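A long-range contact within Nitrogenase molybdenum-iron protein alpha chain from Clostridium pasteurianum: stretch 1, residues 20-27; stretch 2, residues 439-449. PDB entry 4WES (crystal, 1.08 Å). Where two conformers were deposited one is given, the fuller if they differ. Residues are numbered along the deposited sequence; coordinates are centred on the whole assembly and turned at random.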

ATOM      1  N   THR A  20      18.844 -38.013 -31.372  1.00 15.79           N
ATOM      2  CA  THR A  20      19.588 -36.764 -31.419  0.53 17.23           C
ATOM      3  C   THR A  20      19.872 -36.244 -30.006  1.00 17.19           C
ATOM      4  O   THR A  20      20.944 -35.707 -29.765  1.00 23.60           O
ATOM      5  CB  THR A  20      18.941 -35.725 -32.377  0.53 22.99           C
ATOM      6  OG1 THR A  20      19.858 -34.646 -32.609  0.53 39.98           O
ATOM      7  CG2 THR A  20      17.640 -35.186 -31.837  0.53 16.33           C
ATOM      8  N   ARG A  21      18.969 -36.446 -29.063  1.00 14.51           N
ATOM      9  CA  ARG A  21      19.200 -35.977 -27.695  1.00 13.56           C
ATOM     10  C   ARG A  21      20.241 -36.782 -26.934  1.00 15.27           C
ATOM     11  O   ARG A  21      20.915 -36.221 -26.054  1.00 15.10           O
ATOM     12  CB  ARG A  21      17.893 -35.928 -26.892  1.00 13.75           C
ATOM     13  CG  ARG A  21      16.911 -34.853 -27.292  1.00 13.13           C
ATOM     14  CD  ARG A  21      17.420 -33.445 -26.974  1.00 12.20           C
ATOM     15  NE  ARG A  21      17.598 -33.245 -25.522  1.00 11.03           N
ATOM     16  CZ  ARG A  21      18.500 -32.436 -24.991  1.00 10.78           C
ATOM     17  NH1 ARG A  21      18.592 -32.350 -23.681  1.00 11.23           N
ATOM     18  NH2 ARG A  21      19.370 -31.774 -25.761  1.00 11.29           N
ATOM     19  N   SER A  22      20.426 -38.052 -27.263  1.00 15.04           N
ATOM     20  CA  SER A  22      21.331 -38.900 -26.528  0.52 13.36           C
ATOM     21  C   SER A  22      22.713 -38.290 -26.440  1.00 13.36           C
ATOM     22  O   SER A  22      23.347 -38.350 -25.404  1.00 15.44           O
ATOM     23  CB  SER A  22      21.435 -40.267 -27.189  0.52 12.60           C
ATOM     24  OG  SER A  22      22.277 -41.144 -26.472  0.52 13.28           O
ATOM     25  N   GLY A  23      23.192 -37.703 -27.534  1.00 13.06           N
ATOM     26  CA  GLY A  23      24.531 -37.152 -27.520  1.00 14.54           C
ATOM     27  C   GLY A  23      24.719 -35.929 -26.652  1.00 12.36           C
ATOM     28  O   GLY A  23      25.849 -35.566 -26.321  1.00 13.33           O
ATOM     29  N   HIS A  24      23.621 -35.269 -26.271  1.00 12.41           N
ATOM     30  CA  HIS A  24      23.641 -34.060 -25.437  1.00 12.26           C
ATOM     31  C   HIS A  24      23.684 -34.360 -23.936  1.00 11.87           C
ATOM     32  O   HIS A  24      23.689 -33.428 -23.130  1.00 12.47           O
ATOM     33  CB  HIS A  24      22.423 -33.207 -25.760  1.00 12.02           C
ATOM     34  CG  HIS A  24      22.424 -32.674 -27.151  1.00 12.26           C
ATOM     35  ND1 HIS A  24      22.771 -31.368 -27.468  1.00 12.05           N
ATOM     36  CD2 HIS A  24      22.142 -33.281 -28.324  1.00 12.14           C
ATOM     37  CE1 HIS A  24      22.705 -31.207 -28.778  1.00 11.99           C
ATOM     38  NE2 HIS A  24      22.308 -32.351 -29.318  1.00 13.08           N
ATOM     39  N   ILE A  25      23.668 -35.640 -23.580  1.00 12.20           N
ATOM     40  CA  ILE A  25      23.608 -36.047 -22.173  1.00 12.65           C
ATOM     41  C   ILE A  25      24.759 -37.019 -21.966  1.00 12.92           C
ATOM     42  O   ILE A  25      24.831 -38.026 -22.655  1.00 14.88           O
ATOM     43  CB  ILE A  25      22.264 -36.729 -21.847  1.00 13.45           C
ATOM     44  CG1 ILE A  25      21.115 -35.802 -22.140  1.00 14.66           C
ATOM     45  CG2 ILE A  25      22.242 -37.156 -20.382  1.00 15.64           C
ATOM     46  CD1 ILE A  25      19.784 -36.507 -22.212  1.00 20.00           C
ATOM     47  N   VAL A  26      25.649 -36.719 -21.030  1.00 12.31           N
ATOM     48  CA  VAL A  26      26.760 -37.599 -20.757  1.00 13.57           C
ATOM     49  C   VAL A  26      26.993 -37.699 -19.273  1.00 12.86           C
ATOM     50  O   VAL A  26      26.757 -36.750 -18.518  1.00 13.51           O
ATOM     51  CB  VAL A  26      28.072 -37.197 -21.485  1.00 14.60           C
ATOM     52  CG1 VAL A  26      27.930 -37.297 -22.998  1.00 17.44           C
ATOM     53  CG2 VAL A  26      28.531 -35.804 -21.083  1.00 15.56           C
ATOM     54  N   ILE A  27      27.449 -38.875 -18.848  1.00 14.85           N
ATOM     55  CA  ILE A  27      27.786 -39.120 -17.450  1.00 15.32           C
ATOM     56  C   ILE A  27      29.311 -39.227 -17.322  1.00 16.69           C
ATOM     57  O   ILE A  27      29.941 -40.017 -18.018  1.00 21.17           O
ATOM     58  CB  ILE A  27      27.063 -40.380 -16.904  1.00 18.23           C
ATOM     59  CG1 ILE A  27      25.520 -40.180 -16.935  1.00 20.66           C
ATOM     60  CG2 ILE A  27      27.536 -40.700 -15.494  1.00 18.74           C
ATOM     61  CD1 ILE A  27      24.688 -41.427 -16.640  1.00 26.73           C
TER
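Stretch 2 439-449: ILIDDMNHHDM

Stretch 2 enters the contact as a β-strand, I439 to I441, that runs antiparallel to strand 25-27; the two axes approach to 4.7 Å with 168° between their N-to-C directions. V26 and L440 form the hydrogen-bonded pair, V26 N donating to L440 O at 3.0 Å and L440 N to V26 O at 2.8 Å. I25 faces I441 and I27 faces I439 as non-hydrogen-bonded pairs, with CA-CA distances of 4.6 and 4.4 Å. The ladder extends one step beyond the strands, where D442 N reaches H24 O at 2.8 Å in a nearly linear bond.

The alternation of the strands places I25, I27, I439 and I441 on one face of the sheet and V26 and L440 on the other. On the isoleucine face, I439 takes chi1 t and chi2 t, whereas I25, I27 and I441 are all m,t. In its extended conformation I439 reaches two partners: its CD1 is 3.7 Å from CG2 of I25, and its CG1 is 3.9 Å from CG1 of I27. I25 also meets I441, CG1 to CG2, at 4.1 Å. On the opposite face V26, chi1 m, brings CG2 to 4.0 Å from CB of L440.

After I441 the chain leaves the strand, and D442 sits beside H24, which belongs to the type I β turn from S22 to I25. The side chain of D442 is t at chi1, which sets OD2 2.8 Å from ND1 of H24, near the plane of the imidazole. H24, chi1 m and chi2 -102°, donates this bond, so the same two residues are joined through both backbone and side chain.

D443 adopts a left-handed backbone conformation (phi 51°, psi 49°), and M444, whose CA-to-CB bond points away from stretch 1, leads to N445 at the N-cap of the next helix. N445, chi1 p, accepts from D448 N through OD1 at 2.9 Å; D448, chi1 m, returns the bond, its OD2 accepting from N445 N at 3.1 Å.

R21 ties this helix start to the loop before it. Its first three chi angles are all m, folding the chain so that the guanidinium meets D448 and the D442 carbonyl near its own plane. NH1 forms a salt bridge with D448 OD2 at 2.8 Å, while NH2 and NH1 both donate to D442 O, at 2.9 and 3.1 Å. The carbonyl of D443 lies over one face of the group. D448 OD2 thus serves both the capping box and the arginine.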

ATOM      1  N   ILE A 439      26.266 -35.891 -14.047  1.00 11.96           N
ATOM      2  CA  ILE A 439      25.688 -35.859 -15.362  1.00 11.98           C
ATOM      3  C   ILE A 439      25.666 -34.448 -15.924  1.00 11.30           C
ATOM      4  O   ILE A 439      25.414 -33.483 -15.206  1.00 11.66           O
ATOM      5  CB  ILE A 439      24.277 -36.500 -15.358  1.00 13.40           C
ATOM      6  CG1 ILE A 439      23.701 -36.771 -16.761  1.00 14.09           C
ATOM      7  CG2 ILE A 439      23.312 -35.728 -14.483  1.00 15.33           C
ATOM      8  CD1 ILE A 439      22.525 -37.715 -16.728  1.00 17.23           C
ATOM      9  N   LEU A 440      25.923 -34.369 -17.233  1.00 11.17           N
ATOM     10  CA  LEU A 440      25.852 -33.132 -17.968  1.00 11.03           C
ATOM     11  C   LEU A 440      24.709 -33.224 -18.962  1.00 11.39           C
ATOM     12  O   LEU A 440      24.562 -34.233 -19.642  1.00 12.69           O
ATOM     13  CB  LEU A 440      27.169 -32.887 -18.702  1.00 13.09           C
ATOM     14  CG  LEU A 440      28.331 -32.596 -17.747  1.00 14.04           C
ATOM     15  CD1 LEU A 440      29.065 -33.839 -17.305  1.00 14.24           C
ATOM     16  CD2 LEU A 440      29.277 -31.514 -18.238  1.00 19.14           C
ATOM     17  N   ILE A 441      23.923 -32.134 -19.043  1.00 10.63           N
ATOM     18  CA  ILE A 441      22.780 -32.091 -19.959  1.00 10.80           C
ATOM     19  C   ILE A 441      22.815 -30.773 -20.745  1.00 11.05           C
ATOM     20  O   ILE A 441      22.560 -29.690 -20.207  1.00 12.28           O
ATOM     21  CB  ILE A 441      21.426 -32.196 -19.227  1.00 11.03           C
ATOM     22  CG1 ILE A 441      21.366 -33.441 -18.320  1.00 13.30           C
ATOM     23  CG2 ILE A 441      20.317 -32.204 -20.265  1.00 12.05           C
ATOM     24  CD1 ILE A 441      20.124 -33.488 -17.448  1.00 13.52           C
ATOM     25  N   ASP A 442      23.107 -30.868 -22.029  1.00 10.10           N
ATOM     26  CA  ASP A 442      23.123 -29.720 -22.923  1.00 10.36           C
ATOM     27  C   ASP A 442      21.713 -29.440 -23.428  1.00  9.73           C
ATOM     28  O   ASP A 442      20.988 -30.345 -23.838  1.00 10.92           O
ATOM     29  CB  ASP A 442      24.077 -29.976 -24.089  1.00 10.31           C
ATOM     30  CG  ASP A 442      24.106 -28.854 -25.083  1.00 10.35           C
ATOM     31  OD1 ASP A 442      24.636 -27.785 -24.705  1.00 10.56           O
ATOM     32  OD2 ASP A 442      23.586 -29.041 -26.202  1.00 11.27           O
ATOM     33  N   ASP A 443      21.333 -28.156 -23.433  1.00  9.37           N
ATOM     34  CA  ASP A 443      19.993 -27.736 -23.853  1.00  9.58           C
ATOM     35  C   ASP A 443      18.935 -28.552 -23.101  1.00  9.50           C
ATOM     36  O   ASP A 443      17.982 -29.079 -23.678  1.00 10.92           O
ATOM     37  CB  ASP A 443      19.828 -27.825 -25.376  1.00 10.29           C
ATOM     38  CG  ASP A 443      18.641 -27.028 -25.937  1.00  9.75           C
ATOM     39  OD1 ASP A 443      17.962 -26.268 -25.214  1.00 10.49           O
ATOM     40  OD2 ASP A 443      18.372 -27.219 -27.169  1.00 10.99           O
ATOM     41  N   MET A 444      19.083 -28.633 -21.795  1.00  9.94           N
ATOM     42  CA  MET A 444      18.108 -29.322 -20.933  1.00  9.74           C
ATOM     43  C   MET A 444      16.733 -28.753 -21.124  1.00  9.36           C
ATOM     44  O   MET A 444      16.532 -27.530 -21.012  1.00 10.63           O
ATOM     45  CB  MET A 444      18.515 -29.134 -19.467  1.00 10.09           C
ATOM     46  CG  MET A 444      17.636 -29.933 -18.526  1.00 10.67           C
ATOM     47  SD  MET A 444      17.893 -29.539 -16.773  1.00 11.22           S
ATOM     48  CE  MET A 444      17.199 -27.922 -16.682  1.00 12.29           C
ATOM     49  N   ASN A 445      15.769 -29.634 -21.380  1.00  9.52           N
ATOM     50  CA  ASN A 445      14.385 -29.214 -21.578  1.00  9.84           C
ATOM     51  C   ASN A 445      13.527 -29.571 -20.377  1.00  9.46           C
ATOM     52  O   ASN A 445      13.988 -30.181 -19.426  1.00 10.00           O
ATOM     53  CB  ASN A 445      13.857 -29.766 -22.894  1.00 10.17           C
ATOM     54  CG  ASN A 445      13.870 -31.265 -22.925  1.00 10.69           C
ATOM     55  OD1 ASN A 445      13.338 -31.931 -22.024  1.00 11.46           O
ATOM     56  ND2 ASN A 445      14.461 -31.839 -23.975  1.00 11.77           N
ATOM     57  N   HIS A 446      12.258 -29.199 -20.439  1.00  9.31           N
ATOM     58  CA  HIS A 446      11.355 -29.419 -19.315  1.00 10.49           C
ATOM     59  C   HIS A 446      11.248 -30.893 -18.960  1.00  9.97           C
ATOM     60  O   HIS A 446      11.307 -31.252 -17.798  1.00 10.73           O
ATOM     61  CB  HIS A 446       9.973 -28.830 -19.643  1.00 11.25           C
ATOM     62  CG  HIS A 446       8.976 -29.073 -18.579  1.00 11.66           C
ATOM     63  ND1 HIS A 446       9.071 -28.513 -17.325  1.00 11.94           N
ATOM     64  CD2 HIS A 446       7.898 -29.889 -18.553  1.00 13.54           C
ATOM     65  CE1 HIS A 446       8.093 -28.979 -16.578  1.00 12.69           C
ATOM     66  NE2 HIS A 446       7.352 -29.777 -17.309  1.00 13.94           N
ATOM     67  N   HIS A 447      11.078 -31.745 -19.975  1.00 10.36           N
ATOM     68  CA  HIS A 447      11.036 -33.175 -19.739  1.00 11.01           C
ATOM     69  C   HIS A 447      12.266 -33.661 -18.992  1.00 10.75           C
ATOM     70  O   HIS A 447      12.162 -34.397 -17.992  1.00 11.33           O
ATOM     71  CB  HIS A 447      10.919 -33.931 -21.088  1.00 11.92           C
ATOM     72  CG  HIS A 447      11.242 -35.374 -20.968  1.00 13.20           C
ATOM     73  ND1 HIS A 447      10.341 -36.295 -20.464  1.00 13.34           N
ATOM     74  CD2 HIS A 447      12.402 -36.050 -21.176  1.00 14.11           C
ATOM     75  CE1 HIS A 447      10.934 -37.467 -20.376  1.00 14.73           C
ATOM     76  NE2 HIS A 447      12.178 -37.358 -20.809  1.00 14.34           N
ATOM     77  N   ASP A 448      13.448 -33.283 -19.476  1.00 10.53           N
ATOM     78  CA  ASP A 448      14.676 -33.745 -18.873  1.00 10.76           C
ATOM     79  C   ASP A 448      14.732 -33.299 -17.401  1.00  9.44           C
ATOM     80  O   ASP A 448      15.113 -34.057 -16.502  1.00 10.92           O
ATOM     81  CB  ASP A 448      15.886 -33.129 -19.580  1.00 10.79           C
ATOM     82  CG  ASP A 448      16.012 -33.441 -21.035  1.00 10.74           C
ATOM     83  OD1 ASP A 448      15.510 -34.503 -21.488  1.00 11.63           O
ATOM     84  OD2 ASP A 448      16.629 -32.570 -21.705  1.00 11.34           O
ATOM     85  N   MET A 449      14.380 -32.041 -17.181  1.00  9.88           N
ATOM     86  CA  MET A 449      14.465 -31.476 -15.839  1.00 10.16           C
ATOM     87  C   MET A 449      13.544 -32.232 -14.854  1.00 10.41           C
ATOM     88  O   MET A 449      13.928 -32.492 -13.701  1.00 10.87           O
ATOM     89  CB  MET A 449      14.124 -29.993 -15.874  1.00  9.92           C
ATOM     90  CG  MET A 449      14.387 -29.326 -14.544  1.00 10.61           C
ATOM     91  SD  MET A 449      13.897 -27.588 -14.476  1.00 11.47           S
ATOM     92  CE  MET A 449      12.119 -27.770 -14.380  1.00 11.69           C
TER